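Local coordinates for FAD dependent oxidoreductase (Chelativorans sp. BNC1, PDB 6PXS), which binds FAD and oxidises iminodiacetate, probably as an amine-oxidising flavoenzyme of the DadA oxidoreductase family, at residues Thr102-Ile107 / Glu140-Pro145; Arg130-Leu135 / Gly239-Leu244; Gly182-Leu187 / Pro321-Leu326; Arg217-Pro222 / Ala309-Arg314; Lys224-His229 / Arg278-Val283. All blocks are in the same frame, centred on the assembly; numbering follows the deposited sequence.

Contact 1: Thr102-Ile107 / Glu140-Pro145; sequences TIEGRI and EAIHIP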
# COMPACT_ATOMS: atom_id res chain seq x y z
N THR A 102 -1.95 -43.08 11.56
CA THR A 102 -0.69 -43.22 10.83
C THR A 102 0.25 -42.07 11.15
O THR A 102 1.45 -42.28 11.36
CB THR A 102 -0.96 -43.29 9.33
OG1 THR A 102 -1.72 -44.46 9.03
CG2 THR A 102 0.35 -43.32 8.54
N ILE A 103 -0.27 -40.84 11.20
CA ILE A 103 0.57 -39.70 11.52
C ILE A 103 1.11 -39.81 12.94
O ILE A 103 2.29 -39.54 13.20
CB ILE A 103 -0.22 -38.39 11.32
CG1 ILE A 103 -0.55 -38.20 9.84
CG2 ILE A 103 0.58 -37.20 11.85
CD1 ILE A 103 -1.63 -37.17 9.57
N GLU A 104 0.25 -40.22 13.89
CA GLU A 104 0.71 -40.44 15.25
C GLU A 104 1.88 -41.42 15.29
O GLU A 104 2.77 -41.30 16.13
CB GLU A 104 -0.44 -40.94 16.12
CG GLU A 104 -0.10 -41.05 17.60
CD GLU A 104 -1.24 -41.64 18.42
OE1 GLU A 104 -1.11 -41.73 19.66
OE2 GLU A 104 -2.27 -42.02 17.82
N GLY A 105 1.88 -42.40 14.38
CA GLY A 105 2.99 -43.34 14.33
C GLY A 105 4.29 -42.67 13.89
O GLY A 105 5.33 -42.82 14.53
N ARG A 106 4.24 -41.94 12.78
CA ARG A 106 5.43 -41.25 12.30
C ARG A 106 6.00 -40.32 13.36
O ARG A 106 7.21 -40.28 13.58
CB ARG A 106 5.12 -40.46 11.02
CG ARG A 106 5.03 -41.30 9.76
CD ARG A 106 5.32 -40.46 8.53
NE ARG A 106 4.49 -39.25 8.49
CZ ARG A 106 3.40 -39.10 7.73
NH1 ARG A 106 2.99 -40.07 6.93
NH2 ARG A 106 2.73 -37.96 7.78
N ILE A 107 5.13 -39.57 14.04
CA ILE A 107 5.60 -38.62 15.04
C ILE A 107 6.26 -39.35 16.21
O ILE A 107 7.36 -38.99 16.64
CB ILE A 107 4.44 -37.73 15.52
CG1 ILE A 107 3.89 -36.90 14.37
CG2 ILE A 107 4.90 -36.83 16.66
CD1 ILE A 107 2.56 -36.24 14.67
N GLU A 140 -10.25 -34.06 16.38
CA GLU A 140 -9.18 -34.69 17.13
C GLU A 140 -7.84 -34.17 16.62
O GLU A 140 -7.72 -33.69 15.49
CB GLU A 140 -9.23 -36.21 16.98
CG GLU A 140 -10.58 -36.84 17.31
CD GLU A 140 -10.60 -38.33 17.06
OE1 GLU A 140 -9.51 -38.94 16.99
OE2 GLU A 140 -11.70 -38.90 16.93
N ALA A 141 -6.82 -34.26 17.47
CA ALA A 141 -5.52 -33.70 17.12
C ALA A 141 -4.43 -34.39 17.94
O ALA A 141 -4.71 -35.12 18.89
CB ALA A 141 -5.49 -32.18 17.35
N ILE A 142 -3.19 -34.13 17.54
CA ILE A 142 -2.00 -34.60 18.24
C ILE A 142 -1.23 -33.37 18.70
O ILE A 142 -0.90 -32.50 17.89
CB ILE A 142 -1.13 -35.49 17.34
CG1 ILE A 142 -1.93 -36.70 16.87
CG2 ILE A 142 0.12 -35.93 18.09
CD1 ILE A 142 -1.25 -37.50 15.78
N HIS A 143 -0.95 -33.30 20.00
CA HIS A 143 -0.33 -32.13 20.60
C HIS A 143 1.18 -32.35 20.71
O HIS A 143 1.62 -33.32 21.33
CB HIS A 143 -0.93 -31.85 21.98
CG HIS A 143 -0.47 -30.56 22.59
ND1 HIS A 143 0.50 -30.51 23.56
CD2 HIS A 143 -0.85 -29.28 22.36
CE1 HIS A 143 0.70 -29.25 23.91
NE2 HIS A 143 -0.11 -28.49 23.19
N ILE A 144 1.95 -31.46 20.10
CA ILE A 144 3.41 -31.49 20.17
C ILE A 144 3.87 -30.23 20.88
O ILE A 144 4.06 -29.19 20.23
CB ILE A 144 4.04 -31.60 18.77
CG1 ILE A 144 3.48 -32.81 18.02
CG2 ILE A 144 5.56 -31.70 18.88
CD1 ILE A 144 4.00 -32.93 16.60
N PRO A 145 4.08 -30.26 22.20
CA PRO A 145 4.44 -29.02 22.91
C PRO A 145 5.69 -28.34 22.37
O PRO A 145 5.87 -27.14 22.60
CB PRO A 145 4.64 -29.48 24.36
CG PRO A 145 3.89 -30.77 24.46
CD PRO A 145 3.98 -31.41 23.11
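Ile142 and Ile144 share one conformation on strand 141-144: in each, CG1 lies anti to the carbonyl carbon (chi1 -59° and -55°), and chi2 near the extended value carries CD1 away from the strand toward helix 102-107. Ile107 has the same first torsion, with CG2 anti to the backbone N. Ile107 and Ile144 reach toward each other tip to tip, with Ile107 CG2 4.0 Å from Ile144 CD1. The tip of Ile107 also faces Ile142, its CD1 4.2 Å from Ile142 CD1. That same Ile142 methyl lies 3.6 Å from Glu104 CB, where the two side chains pass at a slant; Ile103, the residue before Glu104, adds a more distant contact, its CG2 4.3 Å from Ile142 CD1. Glu104 thus lends its aliphatic base to the contact, while its extended chain takes the carboxylate on to a salt bridge with Arg122. The segment axes approach to 9.8 Å and run 17° from parallel, which lets Glu104 and Ile107, one turn apart, face successive inward residues of the strand. Val92 of strand 90-93 touches both Ile103 and Ile144. This is helix-on-sheet packing: helix 97-111 lies along one face of the four-stranded mixed sheet.

Contact 2: Arg130-Leu135 / Gly239-Leu244; sequences RLFPPL and GWPVVL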
# COMPACT_ATOMS: atom_id res chain seq x y z
N ARG A 130 -9.80 -25.91 22.51
CA ARG A 130 -9.52 -25.21 23.76
C ARG A 130 -8.22 -24.43 23.68
O ARG A 130 -8.04 -23.44 24.40
CB ARG A 130 -9.46 -26.22 24.92
CG ARG A 130 -9.33 -25.59 26.29
CD ARG A 130 -9.18 -26.64 27.38
NE ARG A 130 -7.97 -27.45 27.21
CZ ARG A 130 -6.76 -27.10 27.64
NH1 ARG A 130 -6.58 -25.94 28.26
NH2 ARG A 130 -5.73 -27.90 27.43
N LEU A 131 -7.30 -24.85 22.81
CA LEU A 131 -6.04 -24.16 22.60
C LEU A 131 -6.06 -23.22 21.40
O LEU A 131 -5.34 -22.22 21.40
CB LEU A 131 -4.90 -25.17 22.42
CG LEU A 131 -4.64 -26.08 23.63
CD1 LEU A 131 -3.75 -27.25 23.23
CD2 LEU A 131 -4.00 -25.30 24.77
N PHE A 132 -6.86 -23.53 20.39
CA PHE A 132 -7.01 -22.70 19.19
C PHE A 132 -8.50 -22.48 18.99
O PHE A 132 -9.15 -23.20 18.22
CB PHE A 132 -6.35 -23.37 17.98
CG PHE A 132 -5.80 -22.40 16.97
CD1 PHE A 132 -6.57 -21.94 15.92
CD2 PHE A 132 -4.49 -21.94 17.08
CE1 PHE A 132 -6.06 -21.05 15.00
CE2 PHE A 132 -3.98 -21.05 16.16
CZ PHE A 132 -4.77 -20.60 15.12
N PRO A 133 -9.07 -21.49 19.67
CA PRO A 133 -10.54 -21.35 19.73
C PRO A 133 -11.20 -21.45 18.36
O PRO A 133 -12.21 -22.16 18.22
CB PRO A 133 -10.73 -19.96 20.35
CG PRO A 133 -9.53 -19.78 21.21
CD PRO A 133 -8.39 -20.47 20.49
N PRO A 134 -10.71 -20.75 17.33
CA PRO A 134 -11.45 -20.74 16.06
C PRO A 134 -11.58 -22.12 15.40
O PRO A 134 -12.32 -22.23 14.42
CB PRO A 134 -10.64 -19.78 15.18
CG PRO A 134 -9.32 -19.65 15.83
CD PRO A 134 -9.56 -19.82 17.29
N LEU A 135 -10.90 -23.15 15.90
CA LEU A 135 -11.02 -24.47 15.32
C LEU A 135 -12.42 -25.05 15.56
O LEU A 135 -13.18 -24.57 16.41
CB LEU A 135 -9.97 -25.43 15.90
CG LEU A 135 -8.53 -25.24 15.45
CD1 LEU A 135 -7.63 -26.25 16.15
CD2 LEU A 135 -8.39 -25.38 13.94
N GLY A 239 -0.51 -17.16 23.15
CA GLY A 239 -0.42 -18.54 23.58
C GLY A 239 -1.00 -19.55 22.63
O GLY A 239 -1.07 -20.74 22.97
N TRP A 240 -1.43 -19.14 21.44
CA TRP A 240 -2.04 -20.08 20.52
C TRP A 240 -0.97 -20.93 19.84
O TRP A 240 0.09 -20.41 19.46
CB TRP A 240 -2.86 -19.35 19.47
CG TRP A 240 -4.11 -18.73 20.01
CD1 TRP A 240 -4.44 -18.57 21.32
CD2 TRP A 240 -5.19 -18.19 19.25
NE1 TRP A 240 -5.67 -17.96 21.42
CE2 TRP A 240 -6.15 -17.72 20.16
CE3 TRP A 240 -5.45 -18.06 17.88
CZ2 TRP A 240 -7.35 -17.13 19.76
CZ3 TRP A 240 -6.63 -17.48 17.48
CH2 TRP A 240 -7.57 -17.02 18.41
N PRO A 241 -1.20 -22.23 19.67
CA PRO A 241 -0.19 -23.10 19.07
C PRO A 241 -0.23 -23.02 17.55
O PRO A 241 -1.01 -22.28 16.95
CB PRO A 241 -0.61 -24.49 19.56
CG PRO A 241 -2.09 -24.40 19.66
CD PRO A 241 -2.39 -22.99 20.10
N VAL A 242 0.65 -23.80 16.93
CA VAL A 242 0.65 -23.98 15.48
C VAL A 242 -0.35 -25.07 15.13
O VAL A 242 -0.64 -25.97 15.93
CB VAL A 242 2.06 -24.32 14.98
CG1 VAL A 242 2.07 -24.53 13.47
CG2 VAL A 242 3.05 -23.24 15.38
N VAL A 243 -0.90 -25.00 13.92
CA VAL A 243 -1.87 -25.98 13.43
C VAL A 243 -1.34 -26.55 12.13
O VAL A 243 -0.94 -25.80 11.23
CB VAL A 243 -3.26 -25.36 13.23
CG1 VAL A 243 -4.25 -26.41 12.78
CG2 VAL A 243 -3.73 -24.68 14.51
N LEU A 244 -1.33 -27.88 12.03
CA LEU A 244 -0.81 -28.60 10.87
C LEU A 244 -1.86 -29.60 10.40
O LEU A 244 -1.86 -30.76 10.82
CB LEU A 244 0.50 -29.31 11.20
CG LEU A 244 1.60 -28.44 11.80
CD1 LEU A 244 2.81 -29.29 12.16
CD2 LEU A 244 2.00 -27.33 10.85
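Leu131 meets Pro241 with its CB, 4.0 Å from Pro241 CG, while its carbonyl oxygen lies over a face of the Trp240 indole. Phe132 follows, and its ring is enclosed on both faces. Val243 CG2 sits over the centre of one face, 3.9 Å from the ring centroid and 11° off the normal, a CH-pi contact. The other face receives the edge of Trp240, whose CG lies anti to its carbonyl carbon (chi1 -70°): CE3 comes down toward the rim, 3.7 Å from Phe132 CE2, and the planes are inclined at 57°, an edge-to-face pair. Pro241 CD lies in the plane at the rim, 3.8 Å from Phe132 CD2. Val243 belongs to strand 242-244, an outer strand of the four-stranded mixed sheet, so the ring is wedged between that strand and the loop leading into it. Phe132 also opens a type I beta turn, closed by Leu135 N to Phe132 O at 2.9 Å, and the turn presents two prolines to the indole. Pro133 approaches tip to tip and puts CD over the face of the six-membered ring, 3.9 Å from its centroid, as a second CH-pi contact. Pro134 also comes tip to tip, its CD 3.6 Å from Trp240 CH2, but obliquely to the ring. Leu135 contributes CD2, 4.4 Å from Val243 CG1, and, like Phe132 and Val243, packs against Met251 of strand 251-254.

Contact 3: Gly182-Leu187 / Pro321-Leu326; sequences GRAECL and PQIAGL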
# COMPACT_ATOMS: atom_id res chain seq x y z
N GLY A 182 39.77 -20.04 -14.14
CA GLY A 182 39.34 -21.11 -13.26
C GLY A 182 38.90 -20.68 -11.88
O GLY A 182 38.52 -21.54 -11.07
N ARG A 183 38.93 -19.38 -11.56
CA ARG A 183 38.47 -18.87 -10.29
C ARG A 183 37.25 -17.98 -10.50
O ARG A 183 37.05 -17.41 -11.57
CB ARG A 183 39.57 -18.09 -9.56
CG ARG A 183 39.25 -17.76 -8.11
CD ARG A 183 40.37 -17.00 -7.43
NE ARG A 183 41.52 -17.86 -7.14
CZ ARG A 183 41.67 -18.58 -6.04
NH1 ARG A 183 42.76 -19.32 -5.87
NH2 ARG A 183 40.73 -18.57 -5.09
N ALA A 184 36.43 -17.88 -9.45
CA ALA A 184 35.19 -17.13 -9.52
C ALA A 184 35.44 -15.64 -9.32
O ALA A 184 36.17 -15.24 -8.40
CB ALA A 184 34.20 -17.65 -8.48
N GLU A 185 34.84 -14.82 -10.17
CA GLU A 185 34.89 -13.37 -10.07
C GLU A 185 33.47 -12.83 -9.89
O GLU A 185 32.52 -13.37 -10.46
CB GLU A 185 35.53 -12.74 -11.31
CG GLU A 185 37.00 -12.39 -11.15
CD GLU A 185 37.55 -11.65 -12.36
OE1 GLU A 185 36.84 -11.58 -13.38
OE2 GLU A 185 38.69 -11.15 -12.28
N CYS A 186 33.34 -11.78 -9.09
CA CYS A 186 32.06 -11.12 -8.87
C CYS A 186 32.11 -9.74 -9.51
O CYS A 186 32.99 -8.93 -9.19
CB CYS A 186 31.74 -11.01 -7.38
SG CYS A 186 30.07 -10.40 -7.04
N LEU A 187 31.15 -9.46 -10.39
CA LEU A 187 31.10 -8.22 -11.15
C LEU A 187 30.14 -7.25 -10.48
O LEU A 187 28.94 -7.54 -10.36
CB LEU A 187 30.67 -8.49 -12.59
CG LEU A 187 31.51 -9.52 -13.36
CD1 LEU A 187 30.98 -9.69 -14.77
CD2 LEU A 187 32.98 -9.13 -13.38
N PRO A 321 32.60 -27.84 -7.25
CA PRO A 321 33.73 -28.60 -7.79
C PRO A 321 34.33 -27.91 -9.01
O PRO A 321 33.62 -27.35 -9.84
CB PRO A 321 33.10 -29.95 -8.16
CG PRO A 321 31.87 -30.04 -7.34
CD PRO A 321 31.37 -28.64 -7.20
N GLN A 322 35.66 -27.96 -9.09
CA GLN A 322 36.47 -27.46 -10.19
C GLN A 322 36.49 -25.94 -10.28
O GLN A 322 37.10 -25.40 -11.21
CB GLN A 322 36.03 -28.04 -11.54
CG GLN A 322 35.85 -29.55 -11.50
CD GLN A 322 35.45 -30.12 -12.84
OE1 GLN A 322 35.79 -29.57 -13.89
NE2 GLN A 322 34.73 -31.24 -12.82
N ILE A 323 35.87 -25.23 -9.34
CA ILE A 323 35.86 -23.78 -9.31
C ILE A 323 36.31 -23.33 -7.93
O ILE A 323 35.70 -23.70 -6.92
CB ILE A 323 34.48 -23.21 -9.65
CG1 ILE A 323 34.04 -23.70 -11.03
CG2 ILE A 323 34.50 -21.68 -9.59
CD1 ILE A 323 32.77 -23.07 -11.54
N ALA A 324 37.38 -22.54 -7.88
CA ALA A 324 37.96 -22.09 -6.63
C ALA A 324 37.29 -20.80 -6.16
O ALA A 324 36.85 -19.98 -6.97
CB ALA A 324 39.46 -21.87 -6.77
N GLY A 325 37.22 -20.64 -4.85
CA GLY A 325 36.69 -19.41 -4.28
C GLY A 325 35.21 -19.21 -4.48
O GLY A 325 34.76 -18.06 -4.58
N LEU A 326 34.43 -20.29 -4.54
CA LEU A 326 32.99 -20.20 -4.73
C LEU A 326 32.30 -21.19 -3.82
O LEU A 326 32.73 -22.34 -3.69
CB LEU A 326 32.60 -20.46 -6.19
CG LEU A 326 31.10 -20.40 -6.51
CD1 LEU A 326 30.52 -19.05 -6.12
CD2 LEU A 326 30.85 -20.69 -7.98
O HOH W 1 36.71 -15.82 -5.93
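Ala184 and Ala324 supply the direct polar link between the segments: Ala184 N donates to Ala324 O at 3.3 Å, with 159° at the hydrogen. Beside it, Arg183 and Ala324 form a single beta bridge, their CA atoms 4.9 Å apart. A water provides an indirect link, donating to Ala184 O at 2.6 Å and to Gly325 O at 3.3 Å. Packing against a flat group comes next. The Arg183 chain bends at chi3 (-73°), which turns NE off the line of the extended CB-CG-CD chain, and the Ala324 methyl lies over one guanidinium face, offset toward its rim, with Arg183 NH2 3.9 Å from Ala324 CB. Nearer the backbone, Arg183 CG rests against the Ala324 carbonyl. The apolar contacts centre on the methyl of Ala184, with Leu326 CB at 4.0 Å and Ile323 CG2 at 4.2 Å; Ile199 of strand 198-201 also touches Ala184. Gly182 and Gly325, next to the bridged residues, both have positive phi, which favours glycine. The arrangement fixes the start of the hairpin strand 183-187 to the loop entering strand 326-330, an inner strand of the mixed sheet of the Rossmann-type FAD-binding fold.

Contact 4: Arg217-Pro222 / Ala309-Arg314; sequences RHPVVP and AGSAMR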
# COMPACT_ATOMS: atom_id res chain seq x y z
N ARG A 217 24.84 -25.72 -13.99
CA ARG A 217 23.43 -26.05 -14.18
C ARG A 217 22.81 -26.16 -12.79
O ARG A 217 22.72 -27.24 -12.22
CB ARG A 217 23.25 -27.34 -14.98
N HIS A 218 22.38 -25.01 -12.25
CA HIS A 218 21.81 -24.92 -10.91
C HIS A 218 20.32 -25.28 -10.96
O HIS A 218 19.52 -24.49 -11.46
CB HIS A 218 22.01 -23.51 -10.36
CG HIS A 218 21.84 -23.40 -8.88
ND1 HIS A 218 22.55 -24.18 -7.99
CD2 HIS A 218 21.06 -22.59 -8.13
CE1 HIS A 218 22.21 -23.86 -6.76
NE2 HIS A 218 21.31 -22.90 -6.81
N PRO A 219 19.92 -26.45 -10.45
CA PRO A 219 18.51 -26.87 -10.58
C PRO A 219 17.63 -26.34 -9.45
O PRO A 219 17.03 -27.10 -8.68
CB PRO A 219 18.63 -28.40 -10.55
CG PRO A 219 19.77 -28.65 -9.62
CD PRO A 219 20.73 -27.49 -9.78
N VAL A 220 17.54 -25.02 -9.35
CA VAL A 220 16.69 -24.35 -8.36
C VAL A 220 15.89 -23.29 -9.08
O VAL A 220 16.46 -22.31 -9.59
CB VAL A 220 17.51 -23.74 -7.21
CG1 VAL A 220 16.58 -23.07 -6.20
CG2 VAL A 220 18.35 -24.81 -6.53
N VAL A 221 14.58 -23.47 -9.13
CA VAL A 221 13.68 -22.54 -9.81
C VAL A 221 12.66 -22.06 -8.79
O VAL A 221 12.45 -22.70 -7.74
CB VAL A 221 13.00 -23.20 -11.03
CG1 VAL A 221 14.05 -23.68 -12.02
CG2 VAL A 221 12.11 -24.35 -10.59
N PRO A 222 11.99 -20.94 -9.06
CA PRO A 222 11.06 -20.39 -8.07
C PRO A 222 9.74 -21.14 -8.03
O PRO A 222 9.22 -21.59 -9.06
CB PRO A 222 10.85 -18.94 -8.55
CG PRO A 222 11.06 -19.01 -10.01
CD PRO A 222 12.12 -20.06 -10.23
N ALA A 309 12.92 -23.63 -4.83
CA ALA A 309 12.60 -25.05 -4.90
C ALA A 309 13.57 -25.74 -5.84
O ALA A 309 13.69 -25.37 -7.01
CB ALA A 309 11.16 -25.24 -5.38
N GLY A 310 14.27 -26.76 -5.33
CA GLY A 310 15.22 -27.51 -6.12
C GLY A 310 14.61 -28.77 -6.70
O GLY A 310 13.52 -29.20 -6.34
N SER A 311 15.35 -29.36 -7.65
CA SER A 311 14.92 -30.63 -8.22
C SER A 311 14.75 -31.68 -7.13
O SER A 311 13.71 -32.33 -7.02
CB SER A 311 15.92 -31.10 -9.27
OG SER A 311 17.20 -31.34 -8.70
N ALA A 312 15.78 -31.86 -6.30
CA ALA A 312 15.71 -32.73 -5.14
C ALA A 312 15.31 -31.92 -3.92
O ALA A 312 15.69 -30.76 -3.77
CB ALA A 312 17.05 -33.43 -4.89
N MET A 313 14.53 -32.54 -3.03
CA MET A 313 14.09 -31.86 -1.82
C MET A 313 15.25 -31.53 -0.89
O MET A 313 15.11 -30.65 -0.04
CB MET A 313 13.05 -32.71 -1.09
CG MET A 313 12.30 -31.96 0.00
SD MET A 313 11.16 -33.00 0.92
CE MET A 313 10.13 -33.65 -0.39
N ARG A 314 16.38 -32.23 -1.03
CA ARG A 314 17.51 -31.92 -0.17
C ARG A 314 18.22 -30.65 -0.66
O ARG A 314 18.26 -30.38 -1.86
CB ARG A 314 18.50 -33.08 -0.14
CG ARG A 314 19.24 -33.34 -1.45
CD ARG A 314 20.19 -34.52 -1.31
NE ARG A 314 20.97 -34.75 -2.53
CZ ARG A 314 20.57 -35.50 -3.55
NH1 ARG A 314 21.35 -35.64 -4.61
NH2 ARG A 314 19.39 -36.11 -3.53
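Pro219 O accepts Ser311 N at 3.0 Å, with 144° at the hydrogen. Val221 N gives Ala309 O a second bond, also 3.0 Å long and with 152° at the hydrogen. The return bond, Ala309 N to Val221 O, is weak, 3.1 Å long but bent to 131° at the hydrogen. Val221 and Ala309 are therefore an antiparallel hydrogen-bonded pair, and Val220 with Gly310 is the adjoining non-hydrogen-bonded pair, where the CA atoms come to 4.1 Å. Two CA-H...O contacts fill in between the N-H bonds: Gly310 CA to Pro219 O at 3.2 Å and Val220 CA to Ala309 O at 3.4 Å. Here the long strands 220-231 and 298-310 of the four-stranded antiparallel sheet meet at one end of their pairing. Pro219, just before it, is the centre of an inverse gamma turn. Side-chain packing is modest. Pro219 CB and CG lie against Ser311 OG, CB at 3.8 Å. Val220 CG2, anti to its own carbonyl carbon, comes over Gly310 CA on one face of the sheet, the side on which Val220 also touches Ile316 and Asn330. Val221 and Ala309 occupy the other face, where the Ala309 methyl packs against the Val221 carbonyl.

Contact 5: Lys224-His229 / Arg278-Val283; sequences KGQIIH and RGQLEV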
# COMPACT_ATOMS: atom_id res chain seq x y z
N LYS A 224 6.20 -20.05 -6.63
CA LYS A 224 5.40 -18.98 -6.05
C LYS A 224 4.59 -19.50 -4.88
O LYS A 224 4.14 -20.65 -4.85
CB LYS A 224 4.48 -18.38 -7.12
CG LYS A 224 3.52 -17.33 -6.60
CD LYS A 224 2.74 -16.71 -7.74
CE LYS A 224 1.70 -15.73 -7.24
NZ LYS A 224 0.90 -15.15 -8.36
N GLY A 225 4.39 -18.63 -3.89
CA GLY A 225 3.57 -18.95 -2.74
C GLY A 225 2.85 -17.74 -2.19
O GLY A 225 3.48 -16.72 -1.87
N GLN A 226 1.53 -17.83 -2.07
CA GLN A 226 0.71 -16.76 -1.51
C GLN A 226 0.29 -17.13 -0.10
O GLN A 226 -0.18 -18.25 0.14
CB GLN A 226 -0.52 -16.50 -2.39
CG GLN A 226 -0.20 -16.30 -3.86
CD GLN A 226 -1.42 -15.98 -4.69
OE1 GLN A 226 -2.33 -15.30 -4.23
NE2 GLN A 226 -1.45 -16.48 -5.92
N ILE A 227 0.46 -16.20 0.84
CA ILE A 227 0.21 -16.44 2.25
C ILE A 227 -0.64 -15.30 2.79
O ILE A 227 -0.35 -14.13 2.51
CB ILE A 227 1.52 -16.58 3.04
CG1 ILE A 227 1.25 -16.94 4.50
CG2 ILE A 227 2.34 -15.30 2.95
CD1 ILE A 227 2.49 -17.38 5.26
N ILE A 228 -1.67 -15.63 3.56
CA ILE A 228 -2.65 -14.66 4.03
C ILE A 228 -2.38 -14.33 5.49
O ILE A 228 -2.04 -15.21 6.29
CB ILE A 228 -4.09 -15.18 3.85
CG1 ILE A 228 -4.41 -15.30 2.36
CG2 ILE A 228 -5.08 -14.27 4.56
CD1 ILE A 228 -5.75 -15.93 2.07
N HIS A 229 -2.53 -13.06 5.85
CA HIS A 229 -2.37 -12.58 7.21
C HIS A 229 -3.70 -12.03 7.70
O HIS A 229 -4.27 -11.14 7.06
CB HIS A 229 -1.27 -11.51 7.29
CG HIS A 229 0.11 -12.04 7.09
ND1 HIS A 229 1.10 -11.90 8.04
CD2 HIS A 229 0.66 -12.73 6.06
CE1 HIS A 229 2.21 -12.47 7.59
NE2 HIS A 229 1.97 -12.98 6.40
N ARG A 278 -7.56 -17.28 -7.44
CA ARG A 278 -7.66 -18.68 -7.03
C ARG A 278 -6.67 -18.99 -5.91
O ARG A 278 -7.01 -19.72 -4.97
CB ARG A 278 -7.42 -19.60 -8.23
CG ARG A 278 -7.32 -21.08 -7.87
CD ARG A 278 -8.17 -21.94 -8.80
NE ARG A 278 -9.57 -21.96 -8.39
CZ ARG A 278 -10.56 -22.44 -9.14
NH1 ARG A 278 -10.32 -22.93 -10.35
NH2 ARG A 278 -11.81 -22.41 -8.68
N GLY A 279 -5.46 -18.46 -5.99
CA GLY A 279 -4.49 -18.68 -4.93
C GLY A 279 -5.05 -18.31 -3.57
O GLY A 279 -4.84 -19.03 -2.58
N GLN A 280 -5.77 -17.19 -3.49
CA GLN A 280 -6.34 -16.77 -2.22
C GLN A 280 -7.56 -17.60 -1.84
O GLN A 280 -7.78 -17.90 -0.66
CB GLN A 280 -6.70 -15.28 -2.28
CG GLN A 280 -5.49 -14.38 -2.28
CD GLN A 280 -5.82 -12.95 -1.90
OE1 GLN A 280 -5.48 -12.49 -0.81
NE2 GLN A 280 -6.49 -12.24 -2.80
N LEU A 281 -8.37 -17.99 -2.83
CA LEU A 281 -9.52 -18.84 -2.55
C LEU A 281 -9.08 -20.14 -1.89
O LEU A 281 -9.62 -20.55 -0.86
CB LEU A 281 -10.29 -19.12 -3.84
CG LEU A 281 -11.49 -20.08 -3.73
CD1 LEU A 281 -12.58 -19.51 -2.84
CD2 LEU A 281 -12.05 -20.41 -5.10
N GLU A 282 -8.07 -20.80 -2.47
CA GLU A 282 -7.62 -22.08 -1.94
C GLU A 282 -7.20 -21.94 -0.48
O GLU A 282 -7.54 -22.79 0.35
CB GLU A 282 -6.46 -22.62 -2.78
CG GLU A 282 -6.85 -22.98 -4.20
CD GLU A 282 -5.66 -23.41 -5.04
OE1 GLU A 282 -5.86 -23.79 -6.21
OE2 GLU A 282 -4.52 -23.37 -4.51
N VAL A 283 -6.47 -20.88 -0.15
CA VAL A 283 -6.01 -20.70 1.23
C VAL A 283 -7.20 -20.42 2.14
O VAL A 283 -7.29 -20.97 3.25
CB VAL A 283 -4.97 -19.57 1.29
CG1 VAL A 283 -4.56 -19.31 2.73
CG2 VAL A 283 -3.75 -19.92 0.44
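Ile228 and Val283 form the apolar half of this contact, their side chains running alongside one another in opposite senses. Chi1 of Ile228 (-67°) sets CG1 anti to the carbonyl carbon, and the branch continues to CD1, which lies 3.6 Å from Val283 CG1 and 3.8 Å from Val283 CB. The same methyl touches the helix backbone at Gln280 O, 3.9 Å away. Val283 turns its other branch toward the strand, with CG2 4.0 Å from Gln226 O. Gln226 carries the polar half. Its extended chain lays the amide against the helix backbone at Gly279, whose lack of a side chain lets NE2 come to 3.9 Å from Gly279 CA. Across it runs Gln280 at about a right angle, the two amide planes 39° apart, with Gln280 CG 3.8 Å from Gln226 OE1. The amides are not bonded to each other: Gln226 NE2 donates to Thr276 OG1 and Glu266 OE1, while Gln280 OE1 is bonded to Thr302 OG1. The segment axes come to 8.5 Å and cross at -55°, so helix 277-290 runs aslant over the face of strand 220-231 that bears Gln226 and Ile228. Ile227 points to the other face and touches Ala42. Strands 258-261 and 298-310 extend the surface beneath the helix, touching Val283 and Gln280 respectively, while Leu281 on the helix's far side packs against Leu281 of the third subunit.

In the fold
Contacts 4 and 5 share strand 220-231, their centres about 22 Å apart: contact 4 pairs its beginning with strand 298-310, and contact 5 lays a helix on its middle. Both are near the cofactor. The side chain of Gln226 is about 7 Å and that of Val220 about 8 Å from FAD, and Gly225 touches it. Contacts 1 and 2 meet at His143 and Leu131 and serve the same mixed sheet; Val243 of contact 2 lies about 12 Å from FAD by its side chain. Contact 3 lies on the opposite side of the chain's centre from contacts 1 and 2, about 46 Å and about 49 Å away between centres, yet its Leu326 side chain is about 11 Å from the extended cofactor.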